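Local coordinates for protein cryptochrome DASH, chloroplastic/mitochondrial (Arabidopsis thaliana, PDB 2J4D) that binds FAD and a folate light antenna, repairs cyclobutane pyrimidine dimers in single-stranded DNA, and may also serve as a blue-light photoreceptor, at residues 141-146 and 151-156; 155-160 and 167-172. One frame throughout, in Å; residues are numbered along the deposited sequence.

Contact 1. Residues 141-146 and 151-156; sequences AHKETC and DVERLV. With MHF (5,10-methenyl-6,7,8-trihydrofolic acid), chain D.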
ATOM      1  N   ALA A 141       0.152 -19.093   1.907  1.00 19.19           N
ATOM      2  CA  ALA A 141      -0.239 -17.702   1.746  1.00 19.76           C
ATOM      3  C   ALA A 141       0.493 -16.877   2.789  1.00 19.75           C
ATOM      4  O   ALA A 141       1.021 -17.415   3.763  1.00 18.77           O
ATOM      5  CB  ALA A 141      -1.743 -17.543   1.922  1.00 18.74           C
ATOM      6  N   HIS A 142       0.536 -15.571   2.572  1.00 20.20           N
ATOM      7  CA  HIS A 142       1.175 -14.689   3.530  1.00 17.67           C
ATOM      8  C   HIS A 142       0.183 -14.379   4.630  1.00 18.07           C
ATOM      9  O   HIS A 142      -1.014 -14.254   4.382  1.00 16.08           O
ATOM     10  CB  HIS A 142       1.628 -13.400   2.853  1.00 18.84           C
ATOM     11  CG  HIS A 142       2.943 -13.535   2.157  1.00 20.54           C
ATOM     12  ND1 HIS A 142       4.123 -13.746   2.838  1.00 27.84           N
ATOM     13  CD2 HIS A 142       3.265 -13.507   0.844  1.00 15.00           C
ATOM     14  CE1 HIS A 142       5.118 -13.841   1.972  1.00 24.01           C
ATOM     15  NE2 HIS A 142       4.624 -13.700   0.754  1.00 24.63           N
ATOM     16  N   LYS A 143       0.696 -14.261   5.847  1.00 17.85           N
ATOM     17  CA  LYS A 143      -0.117 -13.959   7.015  1.00 16.51           C
ATOM     18  C   LYS A 143      -0.508 -12.489   7.005  1.00 18.69           C
ATOM     19  O   LYS A 143       0.323 -11.625   6.715  1.00 18.34           O
ATOM     20  CB  LYS A 143       0.692 -14.243   8.283  1.00 18.69           C
ATOM     21  CG  LYS A 143      -0.069 -14.019   9.595  1.00 17.18           C
ATOM     22  CD  LYS A 143      -0.978 -15.209   9.908  1.00 18.75           C
ATOM     23  CE  LYS A 143      -1.805 -14.969  11.165  1.00 18.88           C
ATOM     24  NZ  LYS A 143      -2.849 -13.929  10.929  1.00 17.77           N
ATOM     25  N   GLU A 144      -1.768 -12.198   7.299  1.00 18.77           N
ATOM     26  CA  GLU A 144      -2.201 -10.808   7.369  1.00 19.21           C
ATOM     27  C   GLU A 144      -2.449 -10.481   8.842  1.00 19.85           C
ATOM     28  O   GLU A 144      -2.390 -11.370   9.698  1.00 20.14           O
ATOM     29  CB  GLU A 144      -3.450 -10.581   6.520  1.00 17.29           C
ATOM     30  CG  GLU A 144      -3.142 -10.513   5.033  1.00 20.13           C
ATOM     31  CD  GLU A 144      -2.402  -9.233   4.635  1.00 28.92           C
ATOM     32  OE1 GLU A 144      -1.984  -8.470   5.532  1.00 28.10           O
ATOM     33  OE2 GLU A 144      -2.238  -8.991   3.418  1.00 26.04           O
ATOM     34  N   THR A 145      -2.736  -9.222   9.148  1.00 19.66           N
ATOM     35  CA  THR A 145      -2.907  -8.844  10.548  1.00 19.22           C
ATOM     36  C   THR A 145      -4.259  -8.336  11.045  1.00 20.44           C
ATOM     37  O   THR A 145      -4.596  -8.548  12.210  1.00 21.24           O
ATOM     38  CB  THR A 145      -1.859  -7.777  10.947  1.00 22.41           C
ATOM     39  OG1 THR A 145      -2.030  -6.613  10.127  1.00 19.18           O
ATOM     40  CG2 THR A 145      -0.444  -8.309  10.767  1.00 22.75           C
ATOM     41  N   CYS A 146      -5.030  -7.663  10.198  1.00 18.61           N
ATOM     42  CA  CYS A 146      -6.301  -7.110  10.662  1.00 18.80           C
ATOM     43  C   CYS A 146      -7.510  -8.036  10.611  1.00 19.64           C
ATOM     44  O   CYS A 146      -7.540  -9.012   9.864  1.00 16.98           O
ATOM     45  CB  CYS A 146      -6.599  -5.810   9.908  1.00 18.30           C
ATOM     46  SG  CYS A 146      -5.296  -4.570  10.173  1.00 19.80           S
ATOM     47  N   ASP A 151     -10.076 -13.115   9.467  1.00 16.63           N
ATOM     48  CA  ASP A 151     -11.324 -13.858   9.490  1.00 17.95           C
ATOM     49  C   ASP A 151     -11.369 -14.740   8.237  1.00 16.97           C
ATOM     50  O   ASP A 151     -11.804 -15.885   8.284  1.00 20.17           O
ATOM     51  CB  ASP A 151     -12.518 -12.909   9.512  1.00 19.66           C
ATOM     52  CG  ASP A 151     -13.824 -13.635   9.805  1.00 28.70           C
ATOM     53  OD1 ASP A 151     -13.876 -14.386  10.804  1.00 25.99           O
ATOM     54  OD2 ASP A 151     -14.794 -13.453   9.043  1.00 33.12           O
ATOM     55  N   VAL A 152     -10.910 -14.208   7.112  1.00 14.92           N
ATOM     56  CA  VAL A 152     -10.890 -14.995   5.890  1.00 17.16           C
ATOM     57  C   VAL A 152      -9.919 -16.170   6.054  1.00 16.72           C
ATOM     58  O   VAL A 152     -10.188 -17.267   5.573  1.00 18.52           O
ATOM     59  CB  VAL A 152     -10.503 -14.134   4.669  1.00 16.97           C
ATOM     60  CG1 VAL A 152     -10.357 -15.023   3.426  1.00 18.07           C
ATOM     61  CG2 VAL A 152     -11.584 -13.078   4.438  1.00 18.77           C
ATOM     62  N   GLU A 153      -8.802 -15.953   6.748  1.00 17.20           N
ATOM     63  CA  GLU A 153      -7.844 -17.036   6.991  1.00 15.88           C
ATOM     64  C   GLU A 153      -8.553 -18.147   7.768  1.00 19.48           C
ATOM     65  O   GLU A 153      -8.401 -19.338   7.471  1.00 17.68           O
ATOM     66  CB  GLU A 153      -6.643 -16.528   7.798  1.00 16.31           C
ATOM     67  CG  GLU A 153      -5.821 -15.498   7.054  1.00 17.21           C
ATOM     68  CD  GLU A 153      -4.732 -14.855   7.903  1.00 21.53           C
ATOM     69  OE1 GLU A 153      -4.682 -15.109   9.131  1.00 17.01           O
ATOM     70  OE2 GLU A 153      -3.923 -14.086   7.331  1.00 20.22           O
ATOM     71  N   ARG A 154      -9.325 -17.744   8.774  1.00 16.82           N
ATOM     72  CA  ARG A 154     -10.070 -18.697   9.588  1.00 18.82           C
ATOM     73  C   ARG A 154     -11.070 -19.473   8.725  1.00 19.81           C
ATOM     74  O   ARG A 154     -11.152 -20.695   8.806  1.00 19.68           O
ATOM     75  CB  ARG A 154     -10.832 -17.961  10.694  1.00 20.49           C
ATOM     76  CG  ARG A 154     -11.819 -18.847  11.476  1.00 17.81           C
ATOM     77  CD  ARG A 154     -12.634 -18.018  12.477  1.00 15.99           C
ATOM     78  NE  ARG A 154     -13.605 -17.141  11.822  1.00 20.34           N
ATOM     79  CZ  ARG A 154     -14.806 -17.525  11.401  1.00 23.05           C
ATOM     80  NH1 ARG A 154     -15.200 -18.779  11.568  1.00 21.46           N
ATOM     81  NH2 ARG A 154     -15.613 -16.654  10.806  1.00 20.68           N
ATOM     82  N   LEU A 155     -11.827 -18.759   7.896  1.00 17.44           N
ATOM     83  CA  LEU A 155     -12.826 -19.417   7.058  1.00 20.77           C
ATOM     84  C   LEU A 155     -12.190 -20.373   6.051  1.00 21.47           C
ATOM     85  O   LEU A 155     -12.733 -21.451   5.775  1.00 20.98           O
ATOM     86  CB  LEU A 155     -13.691 -18.367   6.364  1.00 17.82           C
ATOM     87  CG  LEU A 155     -14.559 -17.612   7.386  1.00 21.82           C
ATOM     88  CD1 LEU A 155     -15.085 -16.343   6.777  1.00 21.72           C
ATOM     89  CD2 LEU A 155     -15.718 -18.500   7.862  1.00 23.13           C
ATOM     90  N   VAL A 156     -11.036 -19.996   5.511  1.00 16.96           N
ATOM     91  CA  VAL A 156     -10.344 -20.868   4.566  1.00 19.10           C
ATOM     92  C   VAL A 156      -9.814 -22.102   5.300  1.00 20.40           C
ATOM     93  O   VAL A 156      -9.933 -23.234   4.822  1.00 20.26           O
ATOM     94  CB  VAL A 156      -9.158 -20.129   3.883  1.00 19.49           C
ATOM     95  CG1 VAL A 156      -8.264 -21.120   3.142  1.00 21.75           C
ATOM     96  CG2 VAL A 156      -9.696 -19.097   2.904  1.00 19.08           C
TER
HETATM   97  N1  MHF D1499      -9.585  -2.810   6.000  1.00 19.39           N
HETATM   98  C2  MHF D1499      -8.877  -3.990   6.016  1.00 20.17           C
HETATM   99  NA2 MHF D1499      -8.012  -4.258   4.997  1.00 18.64           N
HETATM  100  N3  MHF D1499      -9.024  -4.881   7.012  1.00 19.74           N
HETATM  101  C4  MHF D1499      -9.901  -4.661   8.038  1.00 21.00           C
HETATM  102  O4  MHF D1499     -10.029  -5.498   8.941  1.00 16.53           O
HETATM  103  C4A MHF D1499     -10.667  -3.459   8.047  1.00 20.88           C
HETATM  104  N5  MHF D1499     -11.636  -3.146   9.035  1.00 20.26           N
HETATM  105  C6  MHF D1499     -12.660  -2.064   8.831  1.00 20.10           C
HETATM  106  C7  MHF D1499     -11.899  -0.843   8.266  1.00 19.73           C
HETATM  107  N8  MHF D1499     -11.221  -1.325   7.018  1.00 18.29           N
HETATM  108  C8A MHF D1499     -10.488  -2.521   7.009  1.00 19.39           C
HETATM  109  C9  MHF D1499     -13.347  -1.852  10.209  1.00 21.12           C
HETATM  110  N10 MHF D1499     -12.549  -2.721  11.108  1.00 25.99           N
HETATM  111  C11 MHF D1499     -12.037  -3.817  10.273  1.00 20.51           C
HETATM  112  C12 MHF D1499     -14.591  -4.194  14.592  1.00 21.80           C
HETATM  113  C13 MHF D1499     -14.578  -2.804  14.268  1.00 22.97           C
HETATM  114  C14 MHF D1499     -13.933  -2.344  13.120  1.00 24.41           C
HETATM  115  C15 MHF D1499     -13.277  -3.249  12.245  1.00 21.31           C
HETATM  116  C16 MHF D1499     -13.310  -4.666  12.561  1.00 21.41           C
HETATM  117  C17 MHF D1499     -13.963  -5.129  13.720  1.00 21.59           C
HETATM  118  C   MHF D1499     -15.244  -4.633  15.855  1.00 22.71           C
HETATM  119  O   MHF D1499     -15.751  -3.790  16.586  1.00 25.47           O
HETATM  120  N   MHF D1499     -15.268  -5.936  16.216  1.00 21.63           N
HETATM  121  CA  MHF D1499     -15.892  -6.333  17.478  1.00 24.21           C
HETATM  122  CB  MHF D1499     -16.423  -7.763  17.389  1.00 25.24           C
HETATM  123  CG  MHF D1499     -17.461  -7.970  16.316  1.00 34.56           C
HETATM  124  CD  MHF D1499     -18.659  -7.066  16.497  1.00 38.73           C
HETATM  125  OE1 MHF D1499     -19.425  -7.287  17.460  1.00 43.17           O
HETATM  126  OE2 MHF D1499     -18.824  -6.124  15.689  1.00 47.63           O
HETATM  127  CT  MHF D1499     -14.875  -6.241  18.619  1.00 26.25           C
HETATM  128  O1  MHF D1499     -13.664  -6.140  18.330  1.00 23.48           O
HETATM  129  O2  MHF D1499     -15.293  -6.277  19.796  1.00 27.02           O
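E153 reaches from helix 147-161 to the chain leaving strand 138-142, and its two carboxylate oxygens divide the work. The charged part is a salt bridge: K143 NZ lies 2.8 Å from E153 OE1 and approaches by the syn lone pair, on the side of the other oxygen. Lysine suits this place because its chain is long enough to double back. CG points away from the backbone N (chi1 -178°), and bends at chi2 and chi4 carry the ammonium across the glutamate, the two side chains crossing at about a right angle. The same ammonium also donates to E144 O at 2.9 Å, so it ties the loop to itself as well as to the helix.

The second oxygen takes a backbone hydrogen bond. E144 N points at E153 OE2 across 2.9 Å, nearly straight at the hydrogen (162°) and almost in line with the C-O bond. R47 completes the set with a salt bridge to the same oxygen, while the carboxylate of E144 turns away to pair with R333.

Van der Waals contact is slight. E144 CB rests 3.6 Å from E153 OE2, and farther along the loop C146 CB comes to 3.6 Å from O4 of the folate, whose pocket it helps to line.

Were E153 replaced by alanine, the ammonium of K143, the amide of E144 and R47 would probably lose the carboxylate they share, and the loop could shift. With two cations and an amide N-H around it, this buried carboxylate is probably stabilised in its ionised form, a single acidic group that binds helix to loop just ahead of the antenna pocket.

Contact 2. Residues 155-160 and 167-172; sequences LVNQGL and TKLELI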
ATOM      1  N   LEU A 155     -11.827 -18.759   7.896  1.00 17.44           N
ATOM      2  CA  LEU A 155     -12.826 -19.417   7.058  1.00 20.77           C
ATOM      3  C   LEU A 155     -12.190 -20.373   6.051  1.00 21.47           C
ATOM      4  O   LEU A 155     -12.733 -21.451   5.775  1.00 20.98           O
ATOM      5  CB  LEU A 155     -13.691 -18.367   6.364  1.00 17.82           C
ATOM      6  CG  LEU A 155     -14.559 -17.612   7.386  1.00 21.82           C
ATOM      7  CD1 LEU A 155     -15.085 -16.343   6.777  1.00 21.72           C
ATOM      8  CD2 LEU A 155     -15.718 -18.500   7.862  1.00 23.13           C
ATOM      9  N   VAL A 156     -11.036 -19.996   5.511  1.00 16.96           N
ATOM     10  CA  VAL A 156     -10.344 -20.868   4.566  1.00 19.10           C
ATOM     11  C   VAL A 156      -9.814 -22.102   5.300  1.00 20.40           C
ATOM     12  O   VAL A 156      -9.933 -23.234   4.822  1.00 20.26           O
ATOM     13  CB  VAL A 156      -9.158 -20.129   3.883  1.00 19.49           C
ATOM     14  CG1 VAL A 156      -8.264 -21.120   3.142  1.00 21.75           C
ATOM     15  CG2 VAL A 156      -9.696 -19.097   2.904  1.00 19.08           C
ATOM     16  N   ASN A 157      -9.229 -21.885   6.470  1.00 20.75           N
ATOM     17  CA  ASN A 157      -8.686 -22.994   7.242  1.00 20.46           C
ATOM     18  C   ASN A 157      -9.801 -23.991   7.602  1.00 20.97           C
ATOM     19  O   ASN A 157      -9.622 -25.202   7.472  1.00 20.65           O
ATOM     20  CB  ASN A 157      -8.018 -22.465   8.514  1.00 23.33           C
ATOM     21  CG  ASN A 157      -7.117 -23.488   9.158  1.00 27.30           C
ATOM     22  OD1 ASN A 157      -6.391 -24.205   8.472  1.00 28.24           O
ATOM     23  ND2 ASN A 157      -7.145 -23.555  10.480  1.00 25.54           N
ATOM     24  N   GLN A 158     -10.951 -23.483   8.037  1.00 20.17           N
ATOM     25  CA  GLN A 158     -12.070 -24.353   8.396  1.00 21.84           C
ATOM     26  C   GLN A 158     -12.677 -25.022   7.160  1.00 22.67           C
ATOM     27  O   GLN A 158     -13.207 -26.137   7.235  1.00 23.05           O
ATOM     28  CB  GLN A 158     -13.132 -23.555   9.166  1.00 19.64           C
ATOM     29  CG  GLN A 158     -12.607 -23.051  10.510  1.00 20.53           C
ATOM     30  CD  GLN A 158     -13.613 -22.245  11.313  1.00 23.35           C
ATOM     31  OE1 GLN A 158     -14.659 -21.835  10.803  1.00 24.17           O
ATOM     32  NE2 GLN A 158     -13.289 -21.999  12.581  1.00 20.17           N
ATOM     33  N   GLY A 159     -12.592 -24.341   6.022  1.00 21.68           N
ATOM     34  CA  GLY A 159     -13.121 -24.896   4.787  1.00 23.40           C
ATOM     35  C   GLY A 159     -12.292 -26.093   4.356  1.00 25.77           C
ATOM     36  O   GLY A 159     -12.830 -27.105   3.888  1.00 25.86           O
ATOM     37  N   LEU A 160     -10.977 -25.983   4.522  1.00 23.41           N
ATOM     38  CA  LEU A 160     -10.066 -27.065   4.164  1.00 27.18           C
ATOM     39  C   LEU A 160     -10.250 -28.282   5.072  1.00 31.91           C
ATOM     40  O   LEU A 160     -10.178 -29.420   4.608  1.00 31.25           O
ATOM     41  CB  LEU A 160      -8.613 -26.582   4.238  1.00 24.50           C
ATOM     42  CG  LEU A 160      -8.228 -25.520   3.204  1.00 23.27           C
ATOM     43  CD1 LEU A 160      -6.867 -24.930   3.552  1.00 23.57           C
ATOM     44  CD2 LEU A 160      -8.199 -26.142   1.816  1.00 24.67           C
ATOM     45  N   THR A 167      -5.481 -31.558   3.941  1.00 45.79           N
ATOM     46  CA  THR A 167      -5.067 -30.231   3.417  1.00 43.77           C
ATOM     47  C   THR A 167      -4.936 -29.133   4.497  1.00 41.34           C
ATOM     48  O   THR A 167      -5.909 -28.711   5.120  1.00 41.30           O
ATOM     49  CB  THR A 167      -5.979 -29.681   2.273  1.00 42.96           C
ATOM     50  OG1 THR A 167      -5.917 -30.545   1.123  1.00 46.66           O
ATOM     51  CG2 THR A 167      -5.445 -28.346   1.789  1.00 44.79           C
ATOM     52  N   LYS A 168      -3.749 -28.571   4.769  1.00 45.21           N
ATOM     53  CA  LYS A 168      -3.298 -27.556   5.647  1.00 42.62           C
ATOM     54  C   LYS A 168      -3.014 -26.199   5.058  1.00 37.47           C
ATOM     55  O   LYS A 168      -2.381 -26.075   4.013  1.00 35.36           O
ATOM     56  CB  LYS A 168      -2.060 -28.126   6.338  1.00 45.48           C
ATOM     57  CG  LYS A 168      -1.041 -28.800   5.394  1.00 54.32           C
ATOM     58  CD  LYS A 168      -0.786 -30.257   5.805  1.00 59.14           C
ATOM     59  CE  LYS A 168      -0.025 -31.053   4.733  1.00 61.01           C
ATOM     60  NZ  LYS A 168       1.467 -30.977   4.834  1.00 63.21           N
ATOM     61  N   LEU A 169      -3.502 -25.180   5.756  1.00 33.45           N
ATOM     62  CA  LEU A 169      -3.247 -23.808   5.364  1.00 29.20           C
ATOM     63  C   LEU A 169      -1.960 -23.392   6.082  1.00 28.06           C
ATOM     64  O   LEU A 169      -1.888 -23.433   7.309  1.00 28.10           O
ATOM     65  CB  LEU A 169      -4.390 -22.878   5.793  1.00 25.74           C
ATOM     66  CG  LEU A 169      -4.166 -21.380   5.527  1.00 28.52           C
ATOM     67  CD1 LEU A 169      -4.029 -21.133   4.031  1.00 23.43           C
ATOM     68  CD2 LEU A 169      -5.326 -20.568   6.081  1.00 26.94           C
ATOM     69  N   GLU A 170      -0.950 -23.005   5.315  1.00 24.69           N
ATOM     70  CA  GLU A 170       0.336 -22.586   5.872  1.00 26.54           C
ATOM     71  C   GLU A 170       0.496 -21.092   5.633  1.00 22.77           C
ATOM     72  O   GLU A 170       0.711 -20.685   4.494  1.00 22.48           O
ATOM     73  CB  GLU A 170       1.482 -23.306   5.160  1.00 28.80           C
ATOM     74  CG  GLU A 170       1.490 -24.816   5.293  1.00 41.85           C
ATOM     75  CD  GLU A 170       1.774 -25.269   6.709  1.00 46.40           C
ATOM     76  OE1 GLU A 170       2.353 -24.471   7.482  1.00 49.09           O
ATOM     77  OE2 GLU A 170       1.431 -26.424   7.041  1.00 52.86           O
ATOM     78  N   LEU A 171       0.400 -20.293   6.693  1.00 21.66           N
ATOM     79  CA  LEU A 171       0.526 -18.837   6.582  1.00 21.58           C
ATOM     80  C   LEU A 171       1.962 -18.427   6.892  1.00 21.68           C
ATOM     81  O   LEU A 171       2.518 -18.799   7.920  1.00 21.13           O
ATOM     82  CB  LEU A 171      -0.467 -18.157   7.536  1.00 17.52           C
ATOM     83  CG  LEU A 171      -1.930 -18.515   7.214  1.00 19.14           C
ATOM     84  CD1 LEU A 171      -2.860 -18.048   8.305  1.00 17.34           C
ATOM     85  CD2 LEU A 171      -2.316 -17.893   5.878  1.00 21.40           C
ATOM     86  N   ILE A 172       2.559 -17.654   5.992  1.00 22.07           N
ATOM     87  CA  ILE A 172       3.943 -17.237   6.138  1.00 19.54           C
ATOM     88  C   ILE A 172       4.061 -15.748   6.438  1.00 20.36           C
ATOM     89  O   ILE A 172       3.419 -14.929   5.781  1.00 15.93           O
ATOM     90  CB  ILE A 172       4.711 -17.522   4.831  1.00 22.34           C
ATOM     91  CG1 ILE A 172       4.441 -18.958   4.370  1.00 21.67           C
ATOM     92  CG2 ILE A 172       6.194 -17.257   5.018  1.00 21.30           C
ATOM     93  CD1 ILE A 172       4.790 -20.009   5.395  1.00 25.62           C
TER
HETATM   94  O   HOH W   1      -4.560 -26.059   8.234  1.00 36.78           O
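A water molecule carries the polar link between N157 and L169: it donates to N157 OD1 at 2.6 Å and accepts from L169 N at 2.8 Å. Asparagine suits a helix position that faces the strand yet is still partly exposed, since its short amide can reach toward the strand while its CB still packs. Here chi1 of -164° swings the amide away from the helix backbone N, bringing OD1 within 3.6 Å of L169 CB, close to the water that bridges to the strand amide.

The rest is apolar packing around L169, whose side chain points at the helix. Its CG is turned away from its own backbone N (chi1 175°), and from there CD2 fits between V156 and N157, with V156 CG1 at 4.2 Å and N157 CB at about the same distance. Nearer the backbone, L160 CD1 touches L169 CB at 3.9 Å, the two leucines crossing at about a right angle. Branched aliphatic chains serve well here, offering methyls in several directions to a neighbour that meets them crosswise.

One turn farther along the helix, L160 uses its second methyl: CD2 meets T167 CG2 at 3.5 Å. Threonine can face both ways, its methyl toward the leucine while OG1 is hydrogen-bonded to A136 O. L160 also packs on V139 of the adjacent strand and on A131 of helix 123-134, so it belongs to a wider core.

The helix and strand segments run nearly antiparallel, at 153°, with their axes 8.0 Å apart at closest approach. This is the return half of a beta-alpha-beta crossover, in which the helix lies on the parallel sheet of the photolyase alpha/beta domain and the chain re-enters the sheet at one of its two edge strands, 168-172.

In the fold
Contacts 1 and 2 follow one another along the chain and together span a single beta-alpha-beta unit: strand 138-142, helix 147-161, strand 168-172. Their centres are about 9 Å apart, and L155 and V156 belong to both. Contact 1 ties the middle of the helix, at E153, to the chain leaving the first strand; contact 2 settles its later turns against the second. The strands are neighbours in the five-stranded parallel sheet, joined by backbone bonds between I172 and both A141 and K143, while L171 CD1 packs against E153. The unit thus joins an edge of the parallel sheet to a loop that leads into the folate antenna pocket.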